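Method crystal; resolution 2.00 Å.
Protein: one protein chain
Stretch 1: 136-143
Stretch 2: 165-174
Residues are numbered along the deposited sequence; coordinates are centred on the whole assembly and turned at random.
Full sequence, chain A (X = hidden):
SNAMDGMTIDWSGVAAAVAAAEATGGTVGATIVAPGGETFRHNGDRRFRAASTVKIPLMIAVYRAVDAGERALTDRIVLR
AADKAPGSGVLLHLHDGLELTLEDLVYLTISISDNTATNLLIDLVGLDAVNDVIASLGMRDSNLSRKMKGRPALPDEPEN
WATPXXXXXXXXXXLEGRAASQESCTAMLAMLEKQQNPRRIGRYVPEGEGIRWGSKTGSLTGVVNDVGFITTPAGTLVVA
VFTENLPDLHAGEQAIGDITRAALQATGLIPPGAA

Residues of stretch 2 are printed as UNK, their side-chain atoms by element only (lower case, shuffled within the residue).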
# COMPACT_ATOMS: atom_id res chain seq x y z
N SER A 136 4.57 -14.51 -8.22
CA SER A 136 5.62 -14.16 -9.19
C SER A 136 6.55 -13.09 -8.62
O SER A 136 7.67 -12.92 -9.09
CB SER A 136 5.01 -13.65 -10.50
OG SER A 136 4.58 -12.31 -10.33
N LEU A 137 6.09 -12.37 -7.60
CA LEU A 137 6.93 -11.34 -6.99
C LEU A 137 7.71 -11.85 -5.78
O LEU A 137 8.40 -11.08 -5.10
CB LEU A 137 6.10 -10.11 -6.60
CG LEU A 137 5.56 -9.31 -7.79
CD1 LEU A 137 4.83 -8.07 -7.31
CD2 LEU A 137 6.69 -8.95 -8.74
N GLY A 138 7.59 -13.14 -5.51
CA GLY A 138 8.27 -13.74 -4.37
C GLY A 138 7.64 -13.40 -3.03
O GLY A 138 8.28 -13.52 -1.99
N MSE A 139 6.38 -12.97 -3.05
CA MSE A 139 5.65 -12.65 -1.82
C MSE A 139 5.03 -13.91 -1.21
O MSE A 139 3.82 -14.17 -1.36
CB MSE A 139 4.57 -11.59 -2.09
CG MSE A 139 5.14 -10.28 -2.64
SE MSE A 139 3.80 -9.10 -3.42
CE MSE A 139 2.75 -8.65 -1.86
N ARG A 140 5.84 -14.69 -0.49
CA ARG A 140 5.44 -16.03 -0.04
C ARG A 140 4.36 -16.10 1.04
O ARG A 140 3.77 -17.16 1.24
CB ARG A 140 6.67 -16.81 0.44
CG ARG A 140 7.70 -17.11 -0.64
CD ARG A 140 7.03 -17.66 -1.88
NE ARG A 140 7.91 -18.55 -2.64
CZ ARG A 140 7.97 -19.87 -2.48
NH1 ARG A 140 7.19 -20.46 -1.58
NH2 ARG A 140 8.80 -20.59 -3.22
N ASP A 141 4.12 -15.00 1.75
CA ASP A 141 3.20 -15.05 2.90
C ASP A 141 2.01 -14.11 2.77
O ASP A 141 1.35 -13.78 3.75
CB ASP A 141 3.97 -14.69 4.18
CG ASP A 141 5.09 -15.68 4.46
OD1 ASP A 141 4.77 -16.88 4.62
OD2 ASP A 141 6.26 -15.25 4.51
N SER A 142 1.74 -13.66 1.54
CA SER A 142 0.65 -12.73 1.31
C SER A 142 -0.38 -13.32 0.35
O SER A 142 -0.08 -14.24 -0.41
CB SER A 142 1.20 -11.43 0.73
OG SER A 142 2.13 -10.84 1.63
N ASN A 143 -1.60 -12.77 0.35
CA ASN A 143 -2.64 -13.31 -0.51
C ASN A 143 -3.80 -12.34 -0.66
O ASN A 143 -3.98 -11.43 0.16
CB ASN A 143 -3.16 -14.63 0.08
CG ASN A 143 -3.94 -14.41 1.39
OD1 ASN A 143 -3.36 -14.03 2.40
ND2 ASN A 143 -5.26 -14.63 1.35
N UNK A 165 7.88 -7.58 4.89
CA UNK A 165 8.86 -8.07 3.91
C UNK A 165 8.26 -8.20 2.51
O UNK A 165 8.86 -7.77 1.51
c UNK A 165 9.41 -9.45 4.30
o UNK A 165 10.93 -8.27 5.74
o UNK A 165 10.85 -10.46 5.89
c UNK A 165 10.48 -9.38 5.39
N UNK A 166 7.10 -8.86 2.43
CA UNK A 166 6.45 -9.08 1.14
C UNK A 166 6.06 -7.77 0.46
O UNK A 166 6.23 -7.62 -0.75
c UNK A 166 5.50 -11.42 1.50
o UNK A 166 6.71 -11.78 1.57
c UNK A 166 5.19 -9.94 1.32
o UNK A 166 4.55 -12.23 1.60
N UNK A 167 5.53 -6.82 1.22
CA UNK A 167 5.08 -5.57 0.62
C UNK A 167 6.23 -4.65 0.23
O UNK A 167 6.10 -3.85 -0.70
c UNK A 167 1.84 -4.85 0.16
c UNK A 167 0.65 -5.41 -0.27
c UNK A 167 2.28 -6.78 1.50
c UNK A 167 0.28 -6.66 0.17
o UNK A 167 -0.92 -7.18 -0.28
c UNK A 167 2.66 -5.50 1.07
c UNK A 167 3.98 -4.90 1.47
c UNK A 167 1.09 -7.36 1.07
N UNK A 168 7.37 -4.80 0.89
CA UNK A 168 8.56 -4.10 0.44
C UNK A 168 9.01 -4.66 -0.92
O UNK A 168 9.37 -3.91 -1.82
c UNK A 168 9.68 -4.17 1.49
N UNK A 169 8.96 -5.99 -1.09
CA UNK A 169 9.30 -6.57 -2.39
C UNK A 169 8.39 -6.00 -3.48
O UNK A 169 8.84 -5.73 -4.60
c UNK A 169 11.56 -8.67 -1.89
c UNK A 169 10.09 -8.87 -1.47
c UNK A 169 9.17 -8.09 -2.40
c UNK A 169 9.70 -10.35 -1.46
N UNK A 170 7.12 -5.82 -3.15
CA UNK A 170 6.16 -5.33 -4.14
C UNK A 170 6.54 -3.94 -4.62
O UNK A 170 6.53 -3.67 -5.82
c UNK A 170 4.73 -5.32 -3.55
N UNK A 171 6.84 -3.05 -3.68
CA UNK A 171 7.24 -1.69 -4.05
C UNK A 171 8.55 -1.71 -4.82
O UNK A 171 8.72 -0.98 -5.79
c UNK A 171 7.38 -0.77 -2.80
c UNK A 171 6.05 -0.67 -2.06
c UNK A 171 7.89 0.61 -3.19
N UNK A 172 9.50 -2.55 -4.40
CA UNK A 172 10.77 -2.61 -5.13
C UNK A 172 10.56 -3.06 -6.57
O UNK A 172 11.22 -2.55 -7.48
c UNK A 172 12.33 -2.98 -3.14
n UNK A 172 14.52 -3.58 -2.31
o UNK A 172 12.87 -5.07 -2.09
c UNK A 172 11.78 -3.54 -4.44
c UNK A 172 13.27 -3.96 -2.46
N UNK A 173 9.64 -3.99 -6.77
CA UNK A 173 9.38 -4.47 -8.12
C UNK A 173 8.87 -3.33 -9.00
O UNK A 173 9.26 -3.21 -10.16
c UNK A 173 8.38 -5.64 -8.09
N UNK A 174 8.00 -2.48 -8.45
CA UNK A 174 7.50 -1.34 -9.22
C UNK A 174 8.64 -0.39 -9.56
O UNK A 174 8.77 0.05 -10.70
c UNK A 174 4.36 -1.48 -9.67
c UNK A 174 5.05 -1.33 -8.32
c UNK A 174 4.14 -0.60 -7.34
c UNK A 174 6.40 -0.60 -8.46
O HOH W 1 7.25 -12.68 4.47
O HOH W 2 -2.05 -9.46 0.87

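Position 165 opens this stretch of helix with two side-chain carbons, the second carrying two oxygens. That is a carboxylate on a short stem, so the residue is aspartate, D165. It does not touch stretch 1, and one of its oxygens is hydrogen-bonded elsewhere in the structure.

Position 166 has the same composition, two carbons and two terminal oxygens, but here the CA-to-CB bond points toward stretch 1. One oxygen lies 2.8 Å from D141 N and 2.8 Å from S142 OG, and both of these donate hydrogen bonds to it. This is D166, and the shared acceptor is OD2. A buried carboxylate needs such donors, and the type I turn from M139 to S142 supplies them. Its other oxygen, OD1, receives a hydrogen bond from water 1 (O to OD1, 3.1 Å), which also donates to D141 OD2 at 2.8 Å; the water thus links two acidic groups that could not bond directly as carboxylates.

At position 167 one carbon leads to a six-carbon ring bearing an oxygen: tyrosine, Y167. Its CA-to-CB bond points away, yet the ring comes back within reach. The selenomethionine methyl M139 CE sits over one face, 3.6 Å from Y167 CE2, in a CH-pi contact. The hydroxyl donates to water 2 (Y167 OH to O, 2.8 Å), which in turn donates to N143 O at 2.8 Å.

Position 168 carries a lone carbon, so it is alanine, A168, buried and out of reach of stretch 1.

Four carbons forked at the second mark position 169 as leucine, L169. Its CD1 lies 3.5 Å from G138 O, covering the backbone where G138, with positive phi, ends a helix in a Schellman motif.

Position 170 has a single carbon, hence alanine, A170; its CB packs 3.9 Å from M139 SE, and so small a side chain lets the selenium come close to the helix.

Position 171 bears three carbons branched at the first: valine, V171, buried away from stretch 1. Position 172 has three carbons, the third with an oxygen and a nitrogen, giving glutamine, Q172, partly exposed and likewise out of reach.

One carbon at position 173 makes it alanine, A173, whose CB points toward stretch 1 and meets L137 CD2 at 3.8 Å. Position 174, four carbons forked at the second, is leucine, L174, buried but without contact here.

The contact therefore has a polar anchor and an apolar seam. D166 fastens the turn, while L137 and M139 pack along the helix against Y167, A170 and A173.

Stretch 2, residues 165-174: DDYALAVQAL
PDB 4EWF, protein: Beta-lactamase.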